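Local coordinates for bifunctional protein PutA (Bdellovibrio bacteriovorus, PDB 5UR2) that probably oxidises L-proline to L-glutamate in two steps, pairing an FAD-dependent proline dehydrogenase with an NAD-dependent glutamate semialdehyde dehydrogenase in one chain, at residues B[273-278]-B[321-326]; B[326-331]-B[449-454]. All blocks are in the same frame, centred on the assembly; numbering follows the deposited sequence.

Contact 1: residues B[273-278]-B[321-326]; sequences QAYLRD and VPVYTN. With P5F (N-propargylglycine-modified flavin adenine dinucleotide), chain F.
Tyr-275 and Val-323 meet where the loop after strand 268-273 of the proline dehydrogenase beta/alpha barrel pairs with the loop leading into helix 327-343, beside the flavin cofactor. The two side chains lie side by side and point the same way. Val-323 CG1 sits over the centre of the Tyr-275 ring, 3.6 Å from its centroid and 1° off the normal, a CH-pi contact. CG of Tyr-275 stands between its backbone N and carbonyl carbon (chi1 74°), and the ring begun there receives that methyl on one face. Its OH bonds to Tyr-306 N, and CD2 comes 3.2 Å from ribose O2B of the cofactor. Leu-276 CD2 packs on the same CG1 methyl. A single beta bridge between Leu-276 and Val-323 fixes the backbones: Tyr-324 N donates to Tyr-275 O, and Arg-277 N to Pro-322 O (3.0 Å). Beyond it, Arg-277 and Tyr-324 cross obliquely. Arg-277 CG lies over one face of the tyrosine ring, offset toward the rim, while Ala-274 O meets the ring's edge in plane. The arginine runs extended from CG to NE, and its guanidinium, tilted 56° to that ring, has Tyr-324 CA over one face. NE is shared weakly between Val-321 O and Val-323 O; NH2 also donates weakly to Val-323 O, its stronger bond being to Thr-454 OG1. The loops also touch both ends of the cofactor: the adenine amino group N6A donates weakly to Thr-325 O, whereas Gln-273 NE2 donates to flavin O2 at 2.7 Å.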
ATOM      1  N   GLN B 273     -31.724  27.713  22.521  1.00 18.46           N
ATOM      2  CA  GLN B 273     -31.374  26.303  22.732  1.00 24.22           C
ATOM      3  C   GLN B 273     -30.235  26.205  23.746  1.00 24.55           C
ATOM      4  O   GLN B 273     -29.091  26.556  23.442  1.00 22.43           O
ATOM      5  CB  GLN B 273     -30.966  25.631  21.420  1.00 19.32           C
ATOM      6  CG  GLN B 273     -32.064  25.667  20.335  1.00 21.51           C
ATOM      7  CD  GLN B 273     -31.511  25.910  18.946  1.00 19.83           C
ATOM      8  OE1 GLN B 273     -30.598  26.721  18.769  1.00 18.20           O
ATOM      9  NE2 GLN B 273     -32.073  25.227  17.940  1.00 19.16           N
ATOM     10  N   ALA B 274     -30.545  25.702  24.947  1.00 20.12           N
ATOM     11  CA  ALA B 274     -29.548  25.630  26.002  1.00 24.40           C
ATOM     12  C   ALA B 274     -28.442  24.621  25.713  1.00 22.39           C
ATOM     13  O   ALA B 274     -27.425  24.637  26.406  1.00 21.24           O
ATOM     14  CB  ALA B 274     -30.218  25.286  27.347  1.00 21.03           C
ATOM     15  N   TYR B 275     -28.594  23.745  24.733  1.00 20.05           N
ATOM     16  CA  TYR B 275     -27.476  22.850  24.475  1.00 21.93           C
ATOM     17  C   TYR B 275     -26.370  23.516  23.667  1.00 23.01           C
ATOM     18  O   TYR B 275     -25.345  22.869  23.406  1.00 24.23           O
ATOM     19  CB  TYR B 275     -27.960  21.552  23.797  1.00 20.24           C
ATOM     20  CG  TYR B 275     -28.370  21.582  22.326  1.00 22.33           C
ATOM     21  CD1 TYR B 275     -28.542  22.778  21.614  1.00 19.01           C
ATOM     22  CD2 TYR B 275     -28.623  20.375  21.653  1.00 18.42           C
ATOM     23  CE1 TYR B 275     -28.933  22.758  20.255  1.00 22.41           C
ATOM     24  CE2 TYR B 275     -29.011  20.346  20.317  1.00 17.54           C
ATOM     25  CZ  TYR B 275     -29.160  21.527  19.615  1.00 26.66           C
ATOM     26  OH  TYR B 275     -29.563  21.461  18.289  1.00 20.95           O
ATOM     27  N   LEU B 276     -26.545  24.783  23.274  1.00 17.93           N
ATOM     28  CA  LEU B 276     -25.494  25.524  22.587  1.00 19.44           C
ATOM     29  C   LEU B 276     -24.540  26.153  23.595  1.00 24.41           C
ATOM     30  O   LEU B 276     -24.972  26.688  24.627  1.00 20.87           O
ATOM     31  CB  LEU B 276     -26.071  26.625  21.695  1.00 16.87           C
ATOM     32  CG  LEU B 276     -26.893  26.137  20.494  1.00 20.74           C
ATOM     33  CD1 LEU B 276     -27.392  27.323  19.663  1.00 17.46           C
ATOM     34  CD2 LEU B 276     -26.087  25.139  19.651  1.00 21.02           C
ATOM     35  N   ARG B 277     -23.238  26.113  23.270  1.00 17.99           N
ATOM     36  CA  ARG B 277     -22.231  26.713  24.148  1.00 21.08           C
ATOM     37  C   ARG B 277     -22.408  28.228  24.299  1.00 27.57           C
ATOM     38  O   ARG B 277     -22.044  28.789  25.344  1.00 27.80           O
ATOM     39  CB  ARG B 277     -20.817  26.392  23.631  1.00 19.30           C
ATOM     40  CG  ARG B 277     -20.498  24.897  23.645  1.00 21.00           C
ATOM     41  CD  ARG B 277     -19.175  24.512  22.942  1.00 21.65           C
ATOM     42  NE  ARG B 277     -19.068  23.051  22.903  1.00 21.79           N
ATOM     43  CZ  ARG B 277     -18.621  22.296  23.908  1.00 19.13           C
ATOM     44  NH1 ARG B 277     -18.215  22.849  25.044  1.00 18.90           N
ATOM     45  NH2 ARG B 277     -18.596  20.981  23.790  1.00 20.42           N
ATOM     46  N   ASP B 278     -22.970  28.910  23.298  1.00 20.85           N
ATOM     47  CA  ASP B 278     -23.079  30.362  23.368  1.00 25.52           C
ATOM     48  C   ASP B 278     -24.460  30.833  23.801  1.00 27.33           C
ATOM     49  O   ASP B 278     -24.734  32.035  23.787  1.00 28.67           O
ATOM     50  CB  ASP B 278     -22.658  31.001  22.026  1.00 32.00           C
ATOM     51  CG  ASP B 278     -23.547  30.613  20.858  1.00 36.15           C
ATOM     52  OD1 ASP B 278     -24.625  30.016  21.076  1.00 35.92           O
ATOM     53  OD2 ASP B 278     -23.151  30.915  19.702  1.00 33.92           O
ATOM     54  N   VAL B 321     -17.277  22.131  17.646  1.00 19.04           N
ATOM     55  CA  VAL B 321     -18.604  21.572  17.899  1.00 19.81           C
ATOM     56  C   VAL B 321     -19.416  22.595  18.696  1.00 22.04           C
ATOM     57  O   VAL B 321     -19.011  22.953  19.810  1.00 26.30           O
ATOM     58  CB  VAL B 321     -18.477  20.220  18.610  1.00 19.46           C
ATOM     59  CG1 VAL B 321     -19.849  19.641  18.934  1.00 22.00           C
ATOM     60  CG2 VAL B 321     -17.686  19.297  17.740  1.00 27.17           C
ATOM     61  N   PRO B 322     -20.522  23.136  18.154  1.00 20.63           N
ATOM     62  CA  PRO B 322     -21.242  24.206  18.862  1.00 22.30           C
ATOM     63  C   PRO B 322     -22.121  23.737  20.012  1.00 22.46           C
ATOM     64  O   PRO B 322     -22.540  24.583  20.815  1.00 15.99           O
ATOM     65  CB  PRO B 322     -22.095  24.851  17.755  1.00 18.85           C
ATOM     66  CG  PRO B 322     -22.391  23.748  16.851  1.00 19.74           C
ATOM     67  CD  PRO B 322     -21.119  22.887  16.828  1.00 25.47           C
ATOM     68  N   VAL B 323     -22.430  22.447  20.112  1.00 22.69           N
ATOM     69  CA  VAL B 323     -23.226  21.922  21.221  1.00 20.61           C
ATOM     70  C   VAL B 323     -22.287  21.387  22.292  1.00 19.92           C
ATOM     71  O   VAL B 323     -21.142  21.010  22.015  1.00 23.80           O
ATOM     72  CB  VAL B 323     -24.220  20.831  20.766  1.00 19.64           C
ATOM     73  CG1 VAL B 323     -25.323  21.438  19.901  1.00 17.11           C
ATOM     74  CG2 VAL B 323     -23.494  19.728  19.989  1.00 16.20           C
ATOM     75  N   TYR B 324     -22.757  21.406  23.542  1.00 20.60           N
ATOM     76  CA  TYR B 324     -22.120  20.592  24.566  1.00 21.41           C
ATOM     77  C   TYR B 324     -22.212  19.140  24.152  1.00 23.06           C
ATOM     78  O   TYR B 324     -23.159  18.736  23.475  1.00 22.57           O
ATOM     79  CB  TYR B 324     -22.798  20.756  25.935  1.00 17.30           C
ATOM     80  CG  TYR B 324     -22.814  22.152  26.466  1.00 21.22           C
ATOM     81  CD1 TYR B 324     -21.650  22.745  26.955  1.00 18.76           C
ATOM     82  CD2 TYR B 324     -23.992  22.895  26.471  1.00 21.06           C
ATOM     83  CE1 TYR B 324     -21.668  24.051  27.466  1.00 17.40           C
ATOM     84  CE2 TYR B 324     -24.019  24.195  26.954  1.00 18.80           C
ATOM     85  CZ  TYR B 324     -22.861  24.766  27.448  1.00 17.56           C
ATOM     86  OH  TYR B 324     -22.908  26.042  27.934  1.00 17.70           O
ATOM     87  N   THR B 325     -21.229  18.343  24.566  1.00 18.06           N
ATOM     88  CA  THR B 325     -21.287  16.920  24.263  1.00 22.15           C
ATOM     89  C   THR B 325     -21.400  16.066  25.523  1.00 25.59           C
ATOM     90  O   THR B 325     -21.395  14.838  25.431  1.00 25.56           O
ATOM     91  CB  THR B 325     -20.090  16.505  23.399  1.00 21.74           C
ATOM     92  OG1 THR B 325     -18.877  16.931  24.013  1.00 23.95           O
ATOM     93  CG2 THR B 325     -20.205  17.152  22.007  1.00 19.68           C
ATOM     94  N   ASN B 326     -21.547  16.682  26.689  1.00 25.82           N
ATOM     95  CA  ASN B 326     -21.949  16.008  27.917  1.00 21.08           C
ATOM     96  C   ASN B 326     -23.371  16.463  28.230  1.00 27.27           C
ATOM     97  O   ASN B 326     -23.620  17.666  28.376  1.00 24.68           O
ATOM     98  CB  ASN B 326     -20.963  16.354  29.038  1.00 19.63           C
ATOM     99  CG  ASN B 326     -21.439  15.932  30.434  1.00 27.60           C
ATOM    100  OD1 ASN B 326     -22.429  15.231  30.601  1.00 33.15           O
ATOM    101  ND2 ASN B 326     -20.687  16.349  31.445  1.00 34.53           N
TER
HETATM  102  PA  P5F F1001     -34.088  15.843  28.209  1.00 25.26           P
HETATM  103  O1A P5F F1001     -33.956  16.320  29.695  1.00 30.61           O
HETATM  104  O2A P5F F1001     -33.996  14.422  27.950  1.00 23.04           O
HETATM  105  O5B P5F F1001     -33.027  16.362  27.277  1.00 24.68           O
HETATM  106  C5B P5F F1001     -32.702  15.810  26.006  1.00 16.78           C
HETATM  107  C4B P5F F1001     -31.836  16.825  25.245  1.00 20.64           C
HETATM  108  O4B P5F F1001     -30.520  16.923  25.735  1.00 25.39           O
HETATM  109  C3B P5F F1001     -31.659  16.595  23.772  1.00 17.28           C
HETATM  110  O3B P5F F1001     -32.760  16.974  23.039  1.00 18.70           O
HETATM  111  C2B P5F F1001     -30.468  17.410  23.463  1.00 17.09           C
HETATM  112  O2B P5F F1001     -30.848  18.735  23.312  1.00 18.70           O
HETATM  113  C1B P5F F1001     -29.649  17.278  24.697  1.00 22.79           C
HETATM  114  N9A P5F F1001     -28.620  16.272  24.622  1.00 19.76           N
HETATM  115  C8A P5F F1001     -28.768  14.917  24.358  1.00 21.14           C
HETATM  116  N7A P5F F1001     -27.561  14.340  24.406  1.00 23.15           N
HETATM  117  C5A P5F F1001     -26.586  15.290  24.718  1.00 21.13           C
HETATM  118  C6A P5F F1001     -25.202  15.273  24.875  1.00 30.15           C
HETATM  119  N6A P5F F1001     -24.464  14.049  24.738  1.00 28.95           N
HETATM  120  N1A P5F F1001     -24.533  16.406  25.161  1.00 25.32           N
HETATM  121  C2A P5F F1001     -25.183  17.581  25.305  1.00 17.31           C
HETATM  122  N3A P5F F1001     -26.534  17.635  25.128  1.00 20.52           N
HETATM  123  C4A P5F F1001     -27.252  16.540  24.847  1.00 11.73           C
HETATM  124  N1  P5F F1001     -35.671  22.349  19.745  1.00 32.81           N
HETATM  125  C2  P5F F1001     -34.948  23.295  18.928  1.00 27.86           C
HETATM  126  O2  P5F F1001     -33.598  23.097  18.745  1.00 28.25           O
HETATM  127  N3  P5F F1001     -35.612  24.415  18.331  1.00 42.77           N
HETATM  128  C4  P5F F1001     -36.998  24.648  18.504  1.00 45.20           C
HETATM  129  O4  P5F F1001     -37.583  25.763  17.891  1.00 38.12           O
HETATM  130  C4X P5F F1001     -37.765  23.646  19.358  1.00 42.68           C
HETATM  131  N5  P5F F1001     -39.219  23.709  19.494  1.00 44.45           N
HETATM  132  C5X P5F F1001     -39.790  22.999  20.655  1.00 44.35           C
HETATM  133  C6  P5F F1001     -41.113  23.422  21.209  1.00 35.93           C
HETATM  134  C7  P5F F1001     -41.623  22.799  22.376  1.00 36.35           C
HETATM  135  C7M P5F F1001     -42.962  23.238  22.926  1.00 38.53           C
HETATM  136  C8  P5F F1001     -40.880  21.771  23.031  1.00 37.04           C
HETATM  137  C8M P5F F1001     -41.389  21.090  24.276  1.00 35.48           C
HETATM  138  C9  P5F F1001     -39.626  21.366  22.515  1.00 44.42           C
HETATM  139  C9A P5F F1001     -39.085  22.013  21.286  1.00 44.53           C
HETATM  140  N10 P5F F1001     -37.776  21.608  20.768  1.00 42.88           N
HETATM  141  C10 P5F F1001     -37.094  22.557  19.934  1.00 37.02           C
HETATM  142  C1' P5F F1001     -37.077  20.378  21.217  1.00 45.64           C
HETATM  143  C2' P5F F1001     -36.310  20.583  22.523  1.00 38.89           C
HETATM  144  O2' P5F F1001     -35.249  21.426  22.280  1.00 37.21           O
HETATM  145  C3' P5F F1001     -35.795  19.299  23.177  1.00 40.40           C
HETATM  146  O3' P5F F1001     -34.902  18.698  22.317  1.00 41.32           O
HETATM  147  C4' P5F F1001     -36.867  18.275  23.520  1.00 38.78           C
HETATM  148  O4' P5F F1001     -38.038  18.975  23.765  1.00 37.99           O
HETATM  149  C5' P5F F1001     -36.502  17.286  24.643  1.00 38.49           C
HETATM  150  O5' P5F F1001     -35.795  17.874  25.717  1.00 40.31           O
HETATM  151  P   P5F F1001     -36.037  17.556  27.289  1.00 31.20           P
HETATM  152  O1P P5F F1001     -35.717  18.695  28.330  1.00 39.18           O
HETATM  153  O2P P5F F1001     -37.510  17.001  27.237  1.00 31.65           O
HETATM  154  O3P P5F F1001     -35.355  16.072  27.465  1.00 26.14           O
HETATM  155  C21 P5F F1001     -39.706  23.096  16.997  1.00 57.11           C
HETATM  156  C22 P5F F1001     -39.530  23.497  18.274  1.00 60.85           C
HETATM  157  C23 P5F F1001     -39.139  23.904  15.817  1.00 57.60           C
HETATM  158  O   HOH W   1     -24.120  28.782  27.439  1.00 25.39           O
HETATM  159  O   HOH W   2     -22.517  27.509  20.551  1.00 22.56           O

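Contact 2: residues B[326-331]-B[449-454]; sequences NKAESD and QGLTPT. With P5F (N-propargylglycine-modified flavin adenine dinucleotide), chain F.
The N-terminal turn of helix 327-343, on the adenine side of the flavin pocket, meets the loop segment 449-454 through Glu-329 and Thr-454. The carboxylate grips this threonine twice: Thr-454 OG1 donates to the syn lone pair of Glu-329 OE1 at 2.5 Å, and Thr-454 N reaches Glu-329 OE2 at 2.9 Å from above the carboxylate plane. Glu-329 is extended beyond CG (chi2 -178°), which carries CD toward Thr-454, with CG against Leu-451 CD1; the glutamate and leucine side chains cross at about a right angle, and Leu-451 CD1 also lies 3.8 Å from Ala-328 CB. Asn-326 is the N-cap. Its OD1 accepts from Ala-328 N, with the donor above the carbonyl plane, while its ND2 bonds weakly to Thr-452 O and its CB packs on Thr-454 CG2. Elsewhere on this turn the cofactor is held: Ser-330 OG donates to adenine N3A at 2.8 Å, and Lys-327 NZ donates to phosphate O1A and forms a salt bridge with Asp-331 OD2. Segment 449-454, in the loop between helices 440-444 and 476-491, thus lies against the start of the helix, at the surface, while strand 268-273 leads into the loop whose Tyr-275 touches Ser-330.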
ATOM      1  N   ASN B 326     -21.547  16.682  26.689  1.00 25.82           N
ATOM      2  CA  ASN B 326     -21.949  16.008  27.917  1.00 21.08           C
ATOM      3  C   ASN B 326     -23.371  16.463  28.230  1.00 27.27           C
ATOM      4  O   ASN B 326     -23.620  17.666  28.376  1.00 24.68           O
ATOM      5  CB  ASN B 326     -20.963  16.354  29.038  1.00 19.63           C
ATOM      6  CG  ASN B 326     -21.439  15.932  30.434  1.00 27.60           C
ATOM      7  OD1 ASN B 326     -22.429  15.231  30.601  1.00 33.15           O
ATOM      8  ND2 ASN B 326     -20.687  16.349  31.445  1.00 34.53           N
ATOM      9  N   LYS B 327     -24.304  15.513  28.323  1.00 21.38           N
ATOM     10  CA  LYS B 327     -25.705  15.917  28.404  1.00 19.31           C
ATOM     11  C   LYS B 327     -25.994  16.706  29.685  1.00 23.92           C
ATOM     12  O   LYS B 327     -26.874  17.575  29.696  1.00 23.04           O
ATOM     13  CB  LYS B 327     -26.617  14.692  28.291  1.00 19.55           C
ATOM     14  CG  LYS B 327     -28.084  15.063  27.995  1.00 31.74           C
ATOM     15  CD  LYS B 327     -28.958  14.953  29.267  1.00 26.72           C
ATOM     16  CE  LYS B 327     -30.404  15.388  28.994  1.00 26.74           C
ATOM     17  NZ  LYS B 327     -31.237  15.335  30.245  1.00 30.09           N
ATOM     18  N   ALA B 328     -25.270  16.414  30.768  1.00 19.98           N
ATOM     19  CA  ALA B 328     -25.417  17.187  31.993  1.00 20.10           C
ATOM     20  C   ALA B 328     -25.005  18.648  31.804  1.00 23.82           C
ATOM     21  O   ALA B 328     -25.535  19.523  32.501  1.00 24.39           O
ATOM     22  CB  ALA B 328     -24.624  16.532  33.133  1.00 20.49           C
ATOM     23  N   GLU B 329     -24.066  18.936  30.888  1.00 19.22           N
ATOM     24  CA  GLU B 329     -23.761  20.336  30.569  1.00 24.20           C
ATOM     25  C   GLU B 329     -24.988  21.059  30.033  1.00 20.47           C
ATOM     26  O   GLU B 329     -25.236  22.214  30.390  1.00 22.32           O
ATOM     27  CB  GLU B 329     -22.638  20.459  29.537  1.00 26.76           C
ATOM     28  CG  GLU B 329     -21.240  20.222  30.039  1.00 34.27           C
ATOM     29  CD  GLU B 329     -20.191  20.426  28.949  1.00 29.85           C
ATOM     30  OE1 GLU B 329     -20.231  19.717  27.915  1.00 24.66           O
ATOM     31  OE2 GLU B 329     -19.342  21.326  29.122  1.00 27.55           O
ATOM     32  N   SER B 330     -25.763  20.406  29.157  1.00 19.58           N
ATOM     33  CA  SER B 330     -26.969  21.047  28.630  1.00 19.76           C
ATOM     34  C   SER B 330     -27.990  21.308  29.735  1.00 23.83           C
ATOM     35  O   SER B 330     -28.539  22.413  29.839  1.00 26.48           O
ATOM     36  CB  SER B 330     -27.581  20.190  27.528  1.00 25.43           C
ATOM     37  OG  SER B 330     -26.721  20.129  26.416  1.00 26.99           O
ATOM     38  N   ASP B 331     -28.243  20.308  30.585  1.00 22.42           N
ATOM     39  CA  ASP B 331     -29.169  20.497  31.696  1.00 24.31           C
ATOM     40  C   ASP B 331     -28.698  21.634  32.600  1.00 25.59           C
ATOM     41  O   ASP B 331     -29.465  22.548  32.925  1.00 21.46           O
ATOM     42  CB  ASP B 331     -29.286  19.206  32.513  1.00 22.33           C
ATOM     43  CG  ASP B 331     -29.986  18.064  31.757  1.00 26.51           C
ATOM     44  OD1 ASP B 331     -30.664  18.294  30.726  1.00 26.83           O
ATOM     45  OD2 ASP B 331     -29.864  16.913  32.227  1.00 24.82           O
ATOM     46  N   GLN B 449     -23.594  19.023  39.591  1.00 29.16           N
ATOM     47  CA  GLN B 449     -22.765  18.317  40.565  1.00 30.37           C
ATOM     48  C   GLN B 449     -21.720  17.462  39.858  1.00 32.95           C
ATOM     49  O   GLN B 449     -22.055  16.617  39.025  1.00 28.88           O
ATOM     50  CB  GLN B 449     -23.632  17.446  41.473  1.00 34.98           C
ATOM     51  CG  GLN B 449     -22.814  16.448  42.310  1.00 38.74           C
ATOM     52  CD  GLN B 449     -23.656  15.650  43.304  1.00 39.81           C
ATOM     53  OE1 GLN B 449     -24.545  14.890  42.929  1.00 41.22           O
ATOM     54  NE2 GLN B 449     -23.354  15.810  44.577  1.00 38.72           N
ATOM     55  N   GLY B 450     -20.453  17.684  40.197  1.00 31.44           N
ATOM     56  CA  GLY B 450     -19.381  16.965  39.545  1.00 34.43           C
ATOM     57  C   GLY B 450     -19.292  17.204  38.055  1.00 36.83           C
ATOM     58  O   GLY B 450     -18.702  16.389  37.344  1.00 36.57           O
ATOM     59  N   LEU B 451     -19.842  18.315  37.561  1.00 38.58           N
ATOM     60  CA  LEU B 451     -19.935  18.556  36.124  1.00 31.12           C
ATOM     61  C   LEU B 451     -18.555  18.843  35.540  1.00 38.60           C
ATOM     62  O   LEU B 451     -17.901  19.826  35.906  1.00 32.87           O
ATOM     63  CB  LEU B 451     -20.875  19.719  35.832  1.00 24.15           C
ATOM     64  CG  LEU B 451     -21.013  20.061  34.346  1.00 29.03           C
ATOM     65  CD1 LEU B 451     -21.587  18.865  33.526  1.00 19.83           C
ATOM     66  CD2 LEU B 451     -21.839  21.323  34.176  1.00 23.35           C
ATOM     67  N   THR B 452     -18.143  17.998  34.600  1.00 36.01           N
ATOM     68  CA  THR B 452     -16.893  18.150  33.879  1.00 42.25           C
ATOM     69  C   THR B 452     -17.153  18.791  32.524  1.00 37.46           C
ATOM     70  O   THR B 452     -17.968  18.270  31.749  1.00 36.25           O
ATOM     71  CB  THR B 452     -16.234  16.787  33.705  1.00 49.06           C
ATOM     72  OG1 THR B 452     -17.173  15.884  33.095  1.00 49.90           O
ATOM     73  CG2 THR B 452     -15.819  16.225  35.076  1.00 40.17           C
ATOM     74  N   PRO B 453     -16.526  19.910  32.203  1.00 36.83           N
ATOM     75  CA  PRO B 453     -16.780  20.554  30.911  1.00 36.45           C
ATOM     76  C   PRO B 453     -16.240  19.732  29.751  1.00 35.39           C
ATOM     77  O   PRO B 453     -15.340  18.905  29.896  1.00 40.04           O
ATOM     78  CB  PRO B 453     -16.035  21.889  31.012  1.00 32.73           C
ATOM     79  CG  PRO B 453     -15.248  21.843  32.304  1.00 35.12           C
ATOM     80  CD  PRO B 453     -15.376  20.488  32.911  1.00 36.10           C
ATOM     81  N   THR B 454     -16.818  19.968  28.581  1.00 26.63           N
ATOM     82  CA  THR B 454     -16.279  19.440  27.339  1.00 30.10           C
ATOM     83  C   THR B 454     -15.676  20.580  26.532  1.00 26.66           C
ATOM     84  O   THR B 454     -15.994  21.756  26.737  1.00 27.27           O
ATOM     85  CB  THR B 454     -17.351  18.725  26.494  1.00 30.13           C
ATOM     86  OG1 THR B 454     -18.397  19.649  26.145  1.00 24.01           O
ATOM     87  CG2 THR B 454     -17.921  17.495  27.231  1.00 26.42           C
TER
HETATM   88  PA  P5F F1001     -34.088  15.843  28.209  1.00 25.26           P
HETATM   89  O1A P5F F1001     -33.956  16.320  29.695  1.00 30.61           O
HETATM   90  O2A P5F F1001     -33.996  14.422  27.950  1.00 23.04           O
HETATM   91  O5B P5F F1001     -33.027  16.362  27.277  1.00 24.68           O
HETATM   92  C5B P5F F1001     -32.702  15.810  26.006  1.00 16.78           C
HETATM   93  C4B P5F F1001     -31.836  16.825  25.245  1.00 20.64           C
HETATM   94  O4B P5F F1001     -30.520  16.923  25.735  1.00 25.39           O
HETATM   95  C3B P5F F1001     -31.659  16.595  23.772  1.00 17.28           C
HETATM   96  O3B P5F F1001     -32.760  16.974  23.039  1.00 18.70           O
HETATM   97  C2B P5F F1001     -30.468  17.410  23.463  1.00 17.09           C
HETATM   98  O2B P5F F1001     -30.848  18.735  23.312  1.00 18.70           O
HETATM   99  C1B P5F F1001     -29.649  17.278  24.697  1.00 22.79           C
HETATM  100  N9A P5F F1001     -28.620  16.272  24.622  1.00 19.76           N
HETATM  101  C8A P5F F1001     -28.768  14.917  24.358  1.00 21.14           C
HETATM  102  N7A P5F F1001     -27.561  14.340  24.406  1.00 23.15           N
HETATM  103  C5A P5F F1001     -26.586  15.290  24.718  1.00 21.13           C
HETATM  104  C6A P5F F1001     -25.202  15.273  24.875  1.00 30.15           C
HETATM  105  N6A P5F F1001     -24.464  14.049  24.738  1.00 28.95           N
HETATM  106  N1A P5F F1001     -24.533  16.406  25.161  1.00 25.32           N
HETATM  107  C2A P5F F1001     -25.183  17.581  25.305  1.00 17.31           C
HETATM  108  N3A P5F F1001     -26.534  17.635  25.128  1.00 20.52           N
HETATM  109  C4A P5F F1001     -27.252  16.540  24.847  1.00 11.73           C
HETATM  110  N1  P5F F1001     -35.671  22.349  19.745  1.00 32.81           N
HETATM  111  C2  P5F F1001     -34.948  23.295  18.928  1.00 27.86           C
HETATM  112  O2  P5F F1001     -33.598  23.097  18.745  1.00 28.25           O
HETATM  113  N3  P5F F1001     -35.612  24.415  18.331  1.00 42.77           N
HETATM  114  C4  P5F F1001     -36.998  24.648  18.504  1.00 45.20           C
HETATM  115  O4  P5F F1001     -37.583  25.763  17.891  1.00 38.12           O
HETATM  116  C4X P5F F1001     -37.765  23.646  19.358  1.00 42.68           C
HETATM  117  N5  P5F F1001     -39.219  23.709  19.494  1.00 44.45           N
HETATM  118  C5X P5F F1001     -39.790  22.999  20.655  1.00 44.35           C
HETATM  119  C6  P5F F1001     -41.113  23.422  21.209  1.00 35.93           C
HETATM  120  C7  P5F F1001     -41.623  22.799  22.376  1.00 36.35           C
HETATM  121  C7M P5F F1001     -42.962  23.238  22.926  1.00 38.53           C
HETATM  122  C8  P5F F1001     -40.880  21.771  23.031  1.00 37.04           C
HETATM  123  C8M P5F F1001     -41.389  21.090  24.276  1.00 35.48           C
HETATM  124  C9  P5F F1001     -39.626  21.366  22.515  1.00 44.42           C
HETATM  125  C9A P5F F1001     -39.085  22.013  21.286  1.00 44.53           C
HETATM  126  N10 P5F F1001     -37.776  21.608  20.768  1.00 42.88           N
HETATM  127  C10 P5F F1001     -37.094  22.557  19.934  1.00 37.02           C
HETATM  128  C1' P5F F1001     -37.077  20.378  21.217  1.00 45.64           C
HETATM  129  C2' P5F F1001     -36.310  20.583  22.523  1.00 38.89           C
HETATM  130  O2' P5F F1001     -35.249  21.426  22.280  1.00 37.21           O
HETATM  131  C3' P5F F1001     -35.795  19.299  23.177  1.00 40.40           C
HETATM  132  O3' P5F F1001     -34.902  18.698  22.317  1.00 41.32           O
HETATM  133  C4' P5F F1001     -36.867  18.275  23.520  1.00 38.78           C
HETATM  134  O4' P5F F1001     -38.038  18.975  23.765  1.00 37.99           O
HETATM  135  C5' P5F F1001     -36.502  17.286  24.643  1.00 38.49           C
HETATM  136  O5' P5F F1001     -35.795  17.874  25.717  1.00 40.31           O
HETATM  137  P   P5F F1001     -36.037  17.556  27.289  1.00 31.20           P
HETATM  138  O1P P5F F1001     -35.717  18.695  28.330  1.00 39.18           O
HETATM  139  O2P P5F F1001     -37.510  17.001  27.237  1.00 31.65           O
HETATM  140  O3P P5F F1001     -35.355  16.072  27.465  1.00 26.14           O
HETATM  141  C21 P5F F1001     -39.706  23.096  16.997  1.00 57.11           C
HETATM  142  C22 P5F F1001     -39.530  23.497  18.274  1.00 60.85           C
HETATM  143  C23 P5F F1001     -39.139  23.904  15.817  1.00 57.60           C

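In the fold
Contact 1 closes before contact 2 opens along the chain, and the two share Asn-326, where the loop of contact 1 becomes helix 327-343. Their centres lie about 10 Å apart at the rim of the proline dehydrogenase barrel, on which the later segment 449-454 packs, and both touch the modified flavin cofactor. Contact 1 joins the loop after strand 268-273 to the approach to that helix; contact 2 brings 449-454 against its first turn. They also touch directly, Tyr-275 packing on Ser-330 and Tyr-324 on Glu-329. Three separate parts of the chain are thereby tied together beside the cofactor, mainly at its adenine end.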